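PDB 2WTB: peroxisomal fatty acid beta-oxidation multifunctional protein MFP2 from Arabidopsis thaliana, which catalyses the hydration of long-chain enoyl-CoA and the NAD-dependent oxidation of 3-hydroxyacyl-CoA in peroxisomal fatty acid beta-oxidation during seed germination. Local coordinates for residues I327-I332 against A357-R362; L331-Y336 against E371-T376; I422-T427 against V474-V479; H449-A454 against A497-F502. All coordinates share one frame; numbering follows the deposited sequence.

Contact 1 of 4, residues I327-I332 against A357-R362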
loop_
_atom_site.group_PDB
_atom_site.type_symbol
_atom_site.label_atom_id
_atom_site.label_comp_id
_atom_site.label_asym_id
_atom_site.label_seq_id
_atom_site.Cartn_x
_atom_site.Cartn_y
_atom_site.Cartn_z
ATOM N N ILE A 327 -15.299 11.261 -6.138
ATOM C CA ILE A 327 -15.563 11.101 -4.713
ATOM C C ILE A 327 -16.825 10.276 -4.495
ATOM O O ILE A 327 -16.802 9.251 -3.813
ATOM C CB ILE A 327 -15.747 12.464 -4.015
ATOM C CG1 ILE A 327 -14.694 13.464 -4.493
ATOM C CG2 ILE A 327 -15.697 12.299 -2.503
ATOM C CD1 ILE A 327 -13.283 13.071 -4.154
ATOM N N ALA A 328 -17.925 10.736 -5.081
ATOM C CA ALA A 328 -19.209 10.058 -4.955
ATOM C C ALA A 328 -19.072 8.564 -5.223
ATOM O O ALA A 328 -19.647 7.743 -4.509
ATOM C CB ALA A 328 -20.226 10.679 -5.896
ATOM N N THR A 329 -18.306 8.218 -6.253
ATOM C CA THR A 329 -18.073 6.821 -6.602
ATOM C C THR A 329 -17.461 6.058 -5.432
ATOM O O THR A 329 -17.958 5.003 -5.040
ATOM C CB THR A 329 -17.150 6.690 -7.829
ATOM O OG1 THR A 329 -17.823 7.184 -8.994
ATOM C CG2 THR A 329 -16.762 5.236 -8.051
ATOM N N ALA A 330 -16.382 6.602 -4.879
ATOM C CA ALA A 330 -15.695 5.979 -3.753
ATOM C C ALA A 330 -16.622 5.795 -2.554
ATOM O O ALA A 330 -16.552 4.786 -1.851
ATOM C CB ALA A 330 -14.478 6.801 -3.359
ATOM N N LEU A 331 -17.492 6.775 -2.328
ATOM C CA LEU A 331 -18.386 6.760 -1.174
ATOM C C LEU A 331 -19.491 5.706 -1.275
ATOM O O LEU A 331 -19.655 4.888 -0.370
ATOM C CB LEU A 331 -18.985 8.151 -0.940
ATOM C CG LEU A 331 -18.057 9.203 -0.324
ATOM C CD1 LEU A 331 -18.648 10.599 -0.457
ATOM C CD2 LEU A 331 -17.766 8.881 1.134
ATOM N N ILE A 332 -20.248 5.724 -2.369
ATOM C CA ILE A 332 -21.322 4.750 -2.560
ATOM C C ILE A 332 -20.782 3.325 -2.679
ATOM O O ILE A 332 -21.463 2.363 -2.322
ATOM C CB ILE A 332 -22.196 5.070 -3.792
ATOM C CG1 ILE A 332 -21.343 5.121 -5.061
ATOM C CG2 ILE A 332 -22.949 6.377 -3.591
ATOM C CD1 ILE A 332 -22.140 5.393 -6.318
ATOM N N ALA A 357 -20.745 5.576 -15.325
ATOM C CA ALA A 357 -19.691 5.154 -16.240
ATOM C C ALA A 357 -18.527 4.525 -15.481
ATOM O O ALA A 357 -17.920 3.560 -15.945
ATOM C CB ALA A 357 -19.209 6.333 -17.075
ATOM N N ASN A 358 -18.222 5.076 -14.312
ATOM C CA ASN A 358 -17.142 4.557 -13.482
ATOM C C ASN A 358 -17.465 3.180 -12.917
ATOM O O ASN A 358 -16.572 2.361 -12.703
ATOM C CB ASN A 358 -16.825 5.529 -12.345
ATOM C CG ASN A 358 -16.210 6.824 -12.837
ATOM O OD1 ASN A 358 -15.628 6.877 -13.923
ATOM N ND2 ASN A 358 -16.332 7.878 -12.037
ATOM N N LEU A 359 -18.749 2.932 -12.678
ATOM C CA LEU A 359 -19.192 1.652 -12.138
ATOM C C LEU A 359 -19.345 0.604 -13.238
ATOM O O LEU A 359 -19.002 -0.562 -13.046
ATOM C CB LEU A 359 -20.506 1.811 -11.366
ATOM C CG LEU A 359 -20.408 2.369 -9.942
ATOM C CD1 LEU A 359 -19.966 3.822 -9.950
ATOM C CD2 LEU A 359 -21.732 2.222 -9.209
ATOM N N GLN A 360 -19.856 1.027 -14.389
ATOM C CA GLN A 360 -20.027 0.129 -15.525
ATOM C C GLN A 360 -18.678 -0.361 -16.039
ATOM O O GLN A 360 -18.573 -1.456 -16.591
ATOM C CB GLN A 360 -20.799 0.822 -16.648
ATOM C CG GLN A 360 -22.257 1.096 -16.316
ATOM C CD GLN A 360 -22.931 1.984 -17.344
ATOM O OE1 GLN A 360 -22.272 2.565 -18.206
ATOM N NE2 GLN A 360 -24.252 2.098 -17.253
ATOM N N SER A 361 -17.648 0.458 -15.850
ATOM C CA SER A 361 -16.301 0.115 -16.290
ATOM C C SER A 361 -15.780 -1.137 -15.586
ATOM O O SER A 361 -15.270 -2.054 -16.231
ATOM C CB SER A 361 -15.348 1.289 -16.055
ATOM O OG SER A 361 -14.045 0.992 -16.525
ATOM N N ARG A 362 -15.913 -1.171 -14.263
ATOM C CA ARG A 362 -15.445 -2.311 -13.480
ATOM C C ARG A 362 -16.461 -3.453 -13.444
ATOM O O ARG A 362 -16.353 -4.368 -12.627
ATOM C CB ARG A 362 -15.070 -1.883 -12.059
ATOM C CG ARG A 362 -16.092 -0.991 -11.377
ATOM C CD ARG A 362 -15.957 -1.074 -9.866
ATOM N NE ARG A 362 -14.563 -1.028 -9.437
ATOM C CZ ARG A 362 -14.143 -1.389 -8.229
ATOM N NH1 ARG A 362 -15.011 -1.829 -7.328
ATOM N NH2 ARG A 362 -12.854 -1.316 -7.923
#
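Asn358 is the first residue of 357-362 to meet the facing helix, sending its amide across Thr329 at roughly a right angle. Its ND2 stands 3.5 Å from Thr329 OG1, a weak hydrogen bond by length although nearly straight (170° at the hydrogen). The threonine hydroxyl has a closer commitment within its own helix. With CG2 anti to the backbone N, OG1 lies beside that N (chi1 -68°) and donates to the carbonyl oxygen of Ser325, leaving the amide as a second, looser partner.

One residue on, Leu359 changes the chemistry from polar to apolar by parting its two methyls. CD1 lies 4.0 Å from Thr329 CG2, the two side chains sliding past each other in opposite directions, while CD2 comes to 4.3 Å from Ile332 CD1. The helices themselves stay well separated, their axes 10.7 Å apart and inclined at 55°, so a few side-chain ends bridge the interval. Helix 322-332 packs on parallel strands 315-318 and 338-341 as the crossover of the beta-alpha-beta unit that opens an NAD-binding Rossmann fold, and the next helix, 345-361, leans on it through this contact.

Contact 2 of 4, residues L331-Y336 against E371-T376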
loop_
_atom_site.group_PDB
_atom_site.type_symbol
_atom_site.label_atom_id
_atom_site.label_comp_id
_atom_site.label_asym_id
_atom_site.label_seq_id
_atom_site.Cartn_x
_atom_site.Cartn_y
_atom_site.Cartn_z
ATOM N N LEU A 331 -17.492 6.775 -2.328
ATOM C CA LEU A 331 -18.386 6.760 -1.174
ATOM C C LEU A 331 -19.491 5.706 -1.275
ATOM O O LEU A 331 -19.655 4.888 -0.370
ATOM C CB LEU A 331 -18.985 8.151 -0.940
ATOM C CG LEU A 331 -18.057 9.203 -0.324
ATOM C CD1 LEU A 331 -18.648 10.599 -0.457
ATOM C CD2 LEU A 331 -17.766 8.881 1.134
ATOM N N ILE A 332 -20.248 5.724 -2.369
ATOM C CA ILE A 332 -21.322 4.750 -2.560
ATOM C C ILE A 332 -20.782 3.325 -2.679
ATOM O O ILE A 332 -21.463 2.363 -2.322
ATOM C CB ILE A 332 -22.196 5.070 -3.792
ATOM C CG1 ILE A 332 -21.343 5.121 -5.061
ATOM C CG2 ILE A 332 -22.949 6.377 -3.591
ATOM C CD1 ILE A 332 -22.140 5.393 -6.318
ATOM N N LEU A 333 -19.558 3.195 -3.184
ATOM C CA LEU A 333 -18.905 1.894 -3.263
ATOM C C LEU A 333 -18.694 1.314 -1.869
ATOM O O LEU A 333 -18.420 0.123 -1.717
ATOM C CB LEU A 333 -17.568 1.998 -3.999
ATOM C CG LEU A 333 -17.625 2.073 -5.527
ATOM C CD1 LEU A 333 -16.220 2.089 -6.126
ATOM C CD2 LEU A 333 -18.438 0.918 -6.093
ATOM N N SER A 334 -18.822 2.167 -0.856
ATOM C CA SER A 334 -18.699 1.742 0.535
ATOM C C SER A 334 -20.007 1.973 1.287
ATOM O O SER A 334 -20.003 2.386 2.446
ATOM C CB SER A 334 -17.557 2.487 1.226
ATOM O OG SER A 334 -16.322 2.253 0.573
ATOM N N ASN A 335 -21.121 1.687 0.619
ATOM C CA ASN A 335 -22.459 1.922 1.167
ATOM C C ASN A 335 -22.623 3.240 1.928
ATOM O O ASN A 335 -23.047 3.254 3.083
ATOM C CB ASN A 335 -22.951 0.732 2.006
ATOM C CG ASN A 335 -21.899 0.207 2.963
ATOM O OD1 ASN A 335 -20.898 -0.378 2.546
ATOM N ND2 ASN A 335 -22.130 0.395 4.258
ATOM N N TYR A 336 -22.282 4.342 1.268
ATOM C CA TYR A 336 -22.549 5.677 1.792
ATOM C C TYR A 336 -23.612 6.356 0.938
ATOM O O TYR A 336 -23.403 6.583 -0.252
ATOM C CB TYR A 336 -21.281 6.535 1.777
ATOM C CG TYR A 336 -20.366 6.350 2.966
ATOM C CD1 TYR A 336 -19.113 5.770 2.818
ATOM C CD2 TYR A 336 -20.747 6.771 4.233
ATOM C CE1 TYR A 336 -18.269 5.608 3.898
ATOM C CE2 TYR A 336 -19.908 6.610 5.322
ATOM C CZ TYR A 336 -18.672 6.028 5.148
ATOM O OH TYR A 336 -17.833 5.865 6.226
ATOM N N GLU A 371 -26.293 -7.012 -10.170
ATOM C CA GLU A 371 -27.206 -6.503 -9.156
ATOM C C GLU A 371 -26.435 -5.683 -8.129
ATOM O O GLU A 371 -27.018 -4.915 -7.364
ATOM C CB GLU A 371 -27.959 -7.647 -8.475
ATOM C CG GLU A 371 -29.087 -7.187 -7.564
ATOM C CD GLU A 371 -29.871 -8.341 -6.972
ATOM O OE1 GLU A 371 -30.555 -8.132 -5.948
ATOM O OE2 GLU A 371 -29.801 -9.457 -7.528
ATOM N N LYS A 372 -25.116 -5.852 -8.120
ATOM C CA LYS A 372 -24.254 -5.065 -7.252
ATOM C C LYS A 372 -24.195 -3.623 -7.739
ATOM O O LYS A 372 -24.626 -2.704 -7.044
ATOM C CB LYS A 372 -22.844 -5.658 -7.211
ATOM C CG LYS A 372 -21.855 -4.881 -6.346
ATOM C CD LYS A 372 -21.867 -5.357 -4.897
ATOM C CE LYS A 372 -23.148 -4.966 -4.178
ATOM N NZ LYS A 372 -23.217 -5.538 -2.804
ATOM N N PHE A 373 -23.662 -3.434 -8.942
ATOM C CA PHE A 373 -23.530 -2.101 -9.516
ATOM C C PHE A 373 -24.845 -1.625 -10.122
ATOM O O PHE A 373 -24.866 -0.940 -11.145
ATOM C CB PHE A 373 -22.402 -2.065 -10.548
ATOM C CG PHE A 373 -21.053 -2.391 -9.973
ATOM C CD1 PHE A 373 -20.499 -3.649 -10.141
ATOM C CD2 PHE A 373 -20.349 -1.446 -9.247
ATOM C CE1 PHE A 373 -19.263 -3.954 -9.607
ATOM C CE2 PHE A 373 -19.112 -1.745 -8.710
ATOM C CZ PHE A 373 -18.569 -3.000 -8.890
ATOM N N GLU A 374 -25.940 -2.008 -9.474
ATOM C CA GLU A 374 -27.267 -1.528 -9.823
ATOM C C GLU A 374 -27.947 -1.056 -8.546
ATOM O O GLU A 374 -28.774 -0.145 -8.563
ATOM C CB GLU A 374 -28.087 -2.637 -10.481
ATOM C CG GLU A 374 -29.528 -2.252 -10.776
ATOM C CD GLU A 374 -30.325 -3.392 -11.384
ATOM O OE1 GLU A 374 -31.568 -3.289 -11.433
ATOM O OE2 GLU A 374 -29.707 -4.390 -11.809
ATOM N N LYS A 375 -27.581 -1.685 -7.433
ATOM C CA LYS A 375 -28.100 -1.307 -6.126
ATOM C C LYS A 375 -27.318 -0.125 -5.563
ATOM O O LYS A 375 -27.880 0.746 -4.900
ATOM C CB LYS A 375 -28.031 -2.492 -5.161
ATOM N N THR A 376 -26.017 -0.097 -5.834
ATOM C CA THR A 376 -25.167 0.989 -5.362
ATOM C C THR A 376 -25.503 2.298 -6.071
ATOM O O THR A 376 -25.052 3.367 -5.662
ATOM C CB THR A 376 -23.674 0.673 -5.566
ATOM O OG1 THR A 376 -23.393 0.571 -6.966
ATOM C CG2 THR A 376 -23.308 -0.632 -4.880
#
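Ile332 and Thr376 form the closely packed side of this contact, their CA atoms 6.1 Å apart. The isoleucine meets backbone here: CD1 lies 3.6 Å and CB 3.8 Å from Thr376 O, so the branch runs alongside the carbonyl oxygen. A chi1 of 58° places CG1 between the backbone N and the carbonyl carbon and brings CD1 to this position. Val355 and Leu379 add to the buried surroundings of the same side chain.

The looser side belongs to Leu333 and Phe373, both partly exposed. Leu333 CD2 approaches the edge of the phenylalanine ring near its plane, 3.8 Å from CE2; one ring face is covered by Lys372 CG, offset toward the rim. Beyond Leu333 the chain turns away through a Schellman motif, in which Asn335, with positive phi, is the C-prime residue. Tyr336 N bonds weakly to Leu331 O, and Asn335 N bonds weakly to Ile332 O.

These backbone bonds close the helix end. Between the segments there is van der Waals packing of Ile332 on a carbonyl oxygen and of Leu333 on a ring edge, without a hydrogen bond, which implies an adhesion set by shape and burial more than by direction.

Contact 3 of 4, residues I422-T427 against V474-V479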
loop_
_atom_site.group_PDB
_atom_site.type_symbol
_atom_site.label_atom_id
_atom_site.label_comp_id
_atom_site.label_asym_id
_atom_site.label_seq_id
_atom_site.Cartn_x
_atom_site.Cartn_y
_atom_site.Cartn_z
ATOM N N ILE A 422 -20.017 18.043 8.966
ATOM C CA ILE A 422 -18.636 18.370 8.620
ATOM C C ILE A 422 -18.564 19.159 7.316
ATOM O O ILE A 422 -19.156 18.768 6.310
ATOM C CB ILE A 422 -17.767 17.104 8.510
ATOM C CG1 ILE A 422 -17.639 16.433 9.879
ATOM C CG2 ILE A 422 -16.396 17.445 7.953
ATOM C CD1 ILE A 422 -16.938 15.101 9.844
ATOM N N LEU A 423 -17.844 20.276 7.343
ATOM C CA LEU A 423 -17.720 21.142 6.176
ATOM C C LEU A 423 -16.374 20.943 5.483
ATOM O O LEU A 423 -15.474 21.776 5.591
ATOM C CB LEU A 423 -17.911 22.608 6.574
ATOM C CG LEU A 423 -19.352 23.119 6.690
ATOM C CD1 LEU A 423 -20.310 22.026 7.146
ATOM C CD2 LEU A 423 -19.430 24.329 7.616
ATOM N N ALA A 424 -16.251 19.830 4.767
ATOM C CA ALA A 424 -14.992 19.457 4.140
ATOM C C ALA A 424 -14.886 19.978 2.710
ATOM O O ALA A 424 -15.891 20.115 2.011
ATOM C CB ALA A 424 -14.818 17.946 4.171
ATOM N N SER A 425 -13.659 20.264 2.285
ATOM C CA SER A 425 -13.407 20.741 0.930
ATOM C C SER A 425 -12.311 19.941 0.237
ATOM O O SER A 425 -11.318 19.559 0.855
ATOM C CB SER A 425 -13.033 22.222 0.937
ATOM O OG SER A 425 -12.491 22.606 -0.312
ATOM N N ASN A 426 -12.507 19.700 -1.054
ATOM C CA ASN A 426 -11.541 18.982 -1.872
ATOM C C ASN A 426 -10.584 19.954 -2.564
ATOM O O ASN A 426 -9.856 19.585 -3.488
ATOM C CB ASN A 426 -12.279 18.116 -2.899
ATOM C CG ASN A 426 -11.343 17.447 -3.889
ATOM O OD1 ASN A 426 -10.441 16.702 -3.507
ATOM N ND2 ASN A 426 -11.560 17.707 -5.173
ATOM N N THR A 427 -10.587 21.202 -2.104
ATOM C CA THR A 427 -9.735 22.237 -2.679
ATOM C C THR A 427 -8.280 21.787 -2.747
ATOM O O THR A 427 -7.834 20.967 -1.945
ATOM C CB THR A 427 -9.817 23.548 -1.876
ATOM O OG1 THR A 427 -8.968 24.536 -2.476
ATOM C CG2 THR A 427 -9.385 23.315 -0.436
ATOM N N VAL A 474 -10.770 13.027 13.636
ATOM C CA VAL A 474 -10.998 11.639 14.014
ATOM C C VAL A 474 -12.124 11.034 13.179
ATOM O O VAL A 474 -12.074 9.859 12.813
ATOM C CB VAL A 474 -11.328 11.514 15.516
ATOM C CG1 VAL A 474 -12.063 10.211 15.808
ATOM C CG2 VAL A 474 -10.058 11.631 16.350
ATOM N N ASP A 475 -13.133 11.843 12.874
ATOM C CA ASP A 475 -14.244 11.395 12.044
ATOM C C ASP A 475 -13.776 11.070 10.632
ATOM O O ASP A 475 -13.976 9.963 10.137
ATOM C CB ASP A 475 -15.342 12.459 11.994
ATOM C CG ASP A 475 -16.126 12.552 13.289
ATOM O OD1 ASP A 475 -16.119 11.572 14.063
ATOM O OD2 ASP A 475 -16.752 13.604 13.532
ATOM N N LEU A 476 -13.149 12.049 9.992
ATOM C CA LEU A 476 -12.676 11.909 8.621
ATOM C C LEU A 476 -11.624 10.810 8.522
ATOM O O LEU A 476 -11.639 10.000 7.597
ATOM C CB LEU A 476 -12.101 13.240 8.137
ATOM C CG LEU A 476 -12.196 13.514 6.641
ATOM C CD1 LEU A 476 -13.401 12.810 6.059
ATOM C CD2 LEU A 476 -12.269 15.007 6.396
ATOM N N LEU A 477 -10.718 10.788 9.492
ATOM C CA LEU A 477 -9.692 9.760 9.581
ATOM C C LEU A 477 -10.320 8.374 9.493
ATOM O O LEU A 477 -9.739 7.449 8.924
ATOM C CB LEU A 477 -8.926 9.910 10.897
ATOM C CG LEU A 477 -7.473 9.443 10.973
ATOM C CD1 LEU A 477 -6.707 9.830 9.719
ATOM C CD2 LEU A 477 -6.811 10.027 12.211
ATOM N N ASP A 478 -11.520 8.241 10.050
ATOM C CA ASP A 478 -12.217 6.961 10.079
ATOM C C ASP A 478 -12.942 6.685 8.768
ATOM O O ASP A 478 -13.009 5.540 8.316
ATOM C CB ASP A 478 -13.215 6.923 11.235
ATOM C CG ASP A 478 -13.594 5.513 11.625
ATOM O OD1 ASP A 478 -12.681 4.728 11.957
ATOM O OD2 ASP A 478 -14.802 5.191 11.603
ATOM N N VAL A 479 -13.497 7.733 8.167
ATOM C CA VAL A 479 -14.163 7.604 6.879
ATOM C C VAL A 479 -13.169 7.157 5.813
ATOM O O VAL A 479 -13.478 6.310 4.975
ATOM C CB VAL A 479 -14.818 8.927 6.443
ATOM C CG1 VAL A 479 -15.079 8.924 4.946
ATOM C CG2 VAL A 479 -16.106 9.153 7.211
#
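Ile422 and Asp475 meet where a central strand of the Rossmann-type sheet, 422-425, is covered by helix 470-482, the connection between strands 459-464 and 486-491. From the backbone outward, Asp475 CB takes the apolar part of the contact, 3.8 Å from Ile422 CD1. CG then turns to the side of the backbone N (chi1 -73°), anti to the carbonyl carbon, which carries the carboxylate back toward the preceding helical turn. There OD1 is hydrogen-bonded to the side-chain amide of Gln471. The other oxygen, OD2, makes a salt bridge with Arg310, outside both segments, yet it is also 4.0 Å from the same Ile422 methyl. The strand residue therefore touches both the stem and one tip of the acid, which is buried and has its two oxygens satisfied by Gln471 and Arg310.

Ile422 reaches the helix because CG1 and CD1 extend away from the strand, chi2 173°. Two residues along, on the same side of the strand, Ala424 CB is 4.5 Å from Leu476 CD2, a light contact. Met394 and Val446, from the two neighbouring strands, touch Leu476 as well and complete its apolar bed. At the strand's end, Ser425 OG, also hydrogen-bonded to Glu397, accepts from Thr427 N, 3.0 Å away and at 155°, in an ST turn.

Contact 4 of 4, residues H449-A454 against A497-F502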
loop_
_atom_site.group_PDB
_atom_site.type_symbol
_atom_site.label_atom_id
_atom_site.label_comp_id
_atom_site.label_asym_id
_atom_site.label_seq_id
_atom_site.Cartn_x
_atom_site.Cartn_y
_atom_site.Cartn_z
ATOM N N HIS A 449 -8.633 16.021 0.760
ATOM C CA HIS A 449 -7.949 16.133 -0.520
ATOM C C HIS A 449 -7.750 14.779 -1.185
ATOM O O HIS A 449 -7.048 13.916 -0.661
ATOM C CB HIS A 449 -6.604 16.838 -0.342
ATOM C CG HIS A 449 -5.958 17.235 -1.631
ATOM N ND1 HIS A 449 -4.790 16.662 -2.085
ATOM C CD2 HIS A 449 -6.320 18.143 -2.566
ATOM C CE1 HIS A 449 -4.458 17.205 -3.243
ATOM N NE2 HIS A 449 -5.371 18.106 -3.558
ATOM N N PHE A 450 -8.378 14.601 -2.344
ATOM C CA PHE A 450 -8.264 13.360 -3.102
ATOM C C PHE A 450 -7.388 13.555 -4.331
ATOM O O PHE A 450 -7.168 14.678 -4.784
ATOM C CB PHE A 450 -9.642 12.864 -3.543
ATOM C CG PHE A 450 -10.513 12.390 -2.417
ATOM C CD1 PHE A 450 -11.209 13.295 -1.630
ATOM C CD2 PHE A 450 -10.654 11.036 -2.159
ATOM C CE1 PHE A 450 -12.020 12.859 -0.600
ATOM C CE2 PHE A 450 -11.465 10.595 -1.129
ATOM C CZ PHE A 450 -12.148 11.507 -0.349
ATOM N N PHE A 451 -6.896 12.450 -4.874
ATOM C CA PHE A 451 -6.107 12.493 -6.095
ATOM C C PHE A 451 -6.822 11.724 -7.196
ATOM O O PHE A 451 -7.221 10.576 -7.004
ATOM C CB PHE A 451 -4.712 11.919 -5.847
ATOM C CG PHE A 451 -3.966 12.607 -4.740
ATOM C CD1 PHE A 451 -4.223 12.293 -3.414
ATOM C CD2 PHE A 451 -3.014 13.574 -5.023
ATOM C CE1 PHE A 451 -3.543 12.926 -2.393
ATOM C CE2 PHE A 451 -2.327 14.212 -4.004
ATOM C CZ PHE A 451 -2.594 13.888 -2.688
ATOM N N SER A 452 -6.998 12.367 -8.344
ATOM C CA SER A 452 -7.677 11.743 -9.473
ATOM C C SER A 452 -6.844 10.594 -10.034
ATOM O O SER A 452 -5.625 10.716 -10.159
ATOM C CB SER A 452 -7.955 12.777 -10.565
ATOM O OG SER A 452 -8.662 12.198 -11.648
ATOM N N PRO A 453 -7.500 9.470 -10.365
ATOM C CA PRO A 453 -8.938 9.239 -10.174
ATOM C C PRO A 453 -9.287 9.007 -8.705
ATOM O O PRO A 453 -8.651 8.190 -8.038
ATOM C CB PRO A 453 -9.203 7.960 -10.983
ATOM C CG PRO A 453 -8.019 7.802 -11.878
ATOM C CD PRO A 453 -6.872 8.369 -11.111
ATOM N N ALA A 454 -10.298 9.718 -8.219
ATOM C CA ALA A 454 -10.665 9.680 -6.805
ATOM C C ALA A 454 -10.985 8.277 -6.290
ATOM O O ALA A 454 -10.797 7.987 -5.108
ATOM C CB ALA A 454 -11.831 10.621 -6.538
ATOM N N ALA A 497 1.024 18.585 1.561
ATOM C CA ALA A 497 2.192 17.713 1.671
ATOM C C ALA A 497 2.628 17.122 0.331
ATOM O O ALA A 497 3.759 17.322 -0.102
ATOM C CB ALA A 497 1.935 16.602 2.676
ATOM N N VAL A 498 1.724 16.393 -0.315
ATOM C CA VAL A 498 2.051 15.659 -1.536
ATOM C C VAL A 498 2.503 16.561 -2.685
ATOM O O VAL A 498 3.619 16.430 -3.183
ATOM C CB VAL A 498 0.864 14.798 -2.005
ATOM C CG1 VAL A 498 1.217 14.066 -3.289
ATOM C CG2 VAL A 498 0.463 13.817 -0.915
ATOM N N ASN A 499 1.630 17.471 -3.106
ATOM C CA ASN A 499 1.935 18.361 -4.219
ATOM C C ASN A 499 3.086 19.320 -3.935
ATOM O O ASN A 499 3.910 19.580 -4.807
ATOM C CB ASN A 499 0.690 19.138 -4.645
ATOM C CG ASN A 499 -0.334 18.257 -5.328
ATOM O OD1 ASN A 499 -1.444 18.695 -5.631
ATOM N ND2 ASN A 499 0.035 17.006 -5.574
ATOM N N ARG A 500 3.141 19.847 -2.716
ATOM C CA ARG A 500 4.231 20.738 -2.334
ATOM C C ARG A 500 5.561 19.995 -2.334
ATOM O O ARG A 500 6.609 20.566 -2.627
ATOM C CB ARG A 500 3.982 21.342 -0.952
ATOM C CG ARG A 500 5.137 22.198 -0.463
ATOM C CD ARG A 500 4.959 22.624 0.981
ATOM N NE ARG A 500 6.140 23.325 1.477
ATOM C CZ ARG A 500 6.294 23.732 2.731
ATOM N NH1 ARG A 500 5.339 23.510 3.624
ATOM N NH2 ARG A 500 7.403 24.361 3.092
ATOM N N MET A 501 5.502 18.714 -2.000
ATOM C CA MET A 501 6.684 17.876 -1.896
ATOM C C MET A 501 7.351 17.694 -3.254
ATOM O O MET A 501 8.573 17.786 -3.379
ATOM C CB MET A 501 6.279 16.512 -1.347
ATOM C CG MET A 501 7.284 15.862 -0.430
ATOM S SD MET A 501 6.622 14.313 0.205
ATOM C CE MET A 501 7.790 13.965 1.510
ATOM N N PHE A 502 6.536 17.440 -4.274
ATOM C CA PHE A 502 7.042 17.079 -5.593
ATOM C C PHE A 502 7.008 18.211 -6.615
ATOM O O PHE A 502 7.229 17.980 -7.805
ATOM C CB PHE A 502 6.284 15.866 -6.139
ATOM C CG PHE A 502 6.751 14.558 -5.574
ATOM C CD1 PHE A 502 7.785 13.862 -6.173
ATOM C CD2 PHE A 502 6.165 14.028 -4.440
ATOM C CE1 PHE A 502 8.222 12.658 -5.655
ATOM C CE2 PHE A 502 6.597 12.825 -3.918
ATOM C CZ PHE A 502 7.627 12.140 -4.526
#
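Phe451 and Val498 pack together at the junction between the NAD-binding Rossmann domain and the helical C-terminal domain of the dehydrogenase, domains that in this family enclose the active-site cleft between them. The apolar contact is the closest. The ring and the valine come from opposite directions, and both methyls of Val498 engage the ring's far end: CG2 lies 3.5 Å from Phe451 CZ, and CG1 lies 3.6 Å from Phe451 CE2. With CG1 anti to the backbone N (chi1 179°), the two methyls sit together on one side of the ring plane.

Amide-to-ring contact comes next. Asn499 ND2 meets Phe451 at the ring edge, in plane, 4.0 Å from CE2. Replacing this phenylalanine with an alanine would probably open a gap beside the Val498 methyls and leave the Asn499 amide freer to turn.

Polar bonds from nearby residues hold each side. Glu461, backbone-bonded to His449, also accepts the N-H groups of Ala497 and Val498 through OE2; Ser428 OG is a separate partner of His449 NE2. Between the segments His449 contributes less: it and Asn499 meet at a slant, ring and amide planes nearly perpendicular (88°), with His449 CE1 4.1 Å from Asn499 OD1.

Contacts 1 and 2 share helix 322-332 and stand about 8 Å apart between centres; Leu359 of the first packs on Phe373 and Thr376 of the second, so they form one continuous flank of the Rossmann domain. Contact 1 is mostly buried and includes a weak polar bond, whereas contact 2 opens toward solvent and is held by packing. Contact 3 is wholly buried in the sheet region and is apolar between its segments, the charge of Asp475 being met by Arg310 outside them. Contact 4, reaching from the neighbouring strand 445-450, is partly buried and alone spans two domains. Asn426 OD1 probably bonds to Phe450 N, tying contacts 3 and 4, while Ile327 against Phe450 joins contacts 1 and 4.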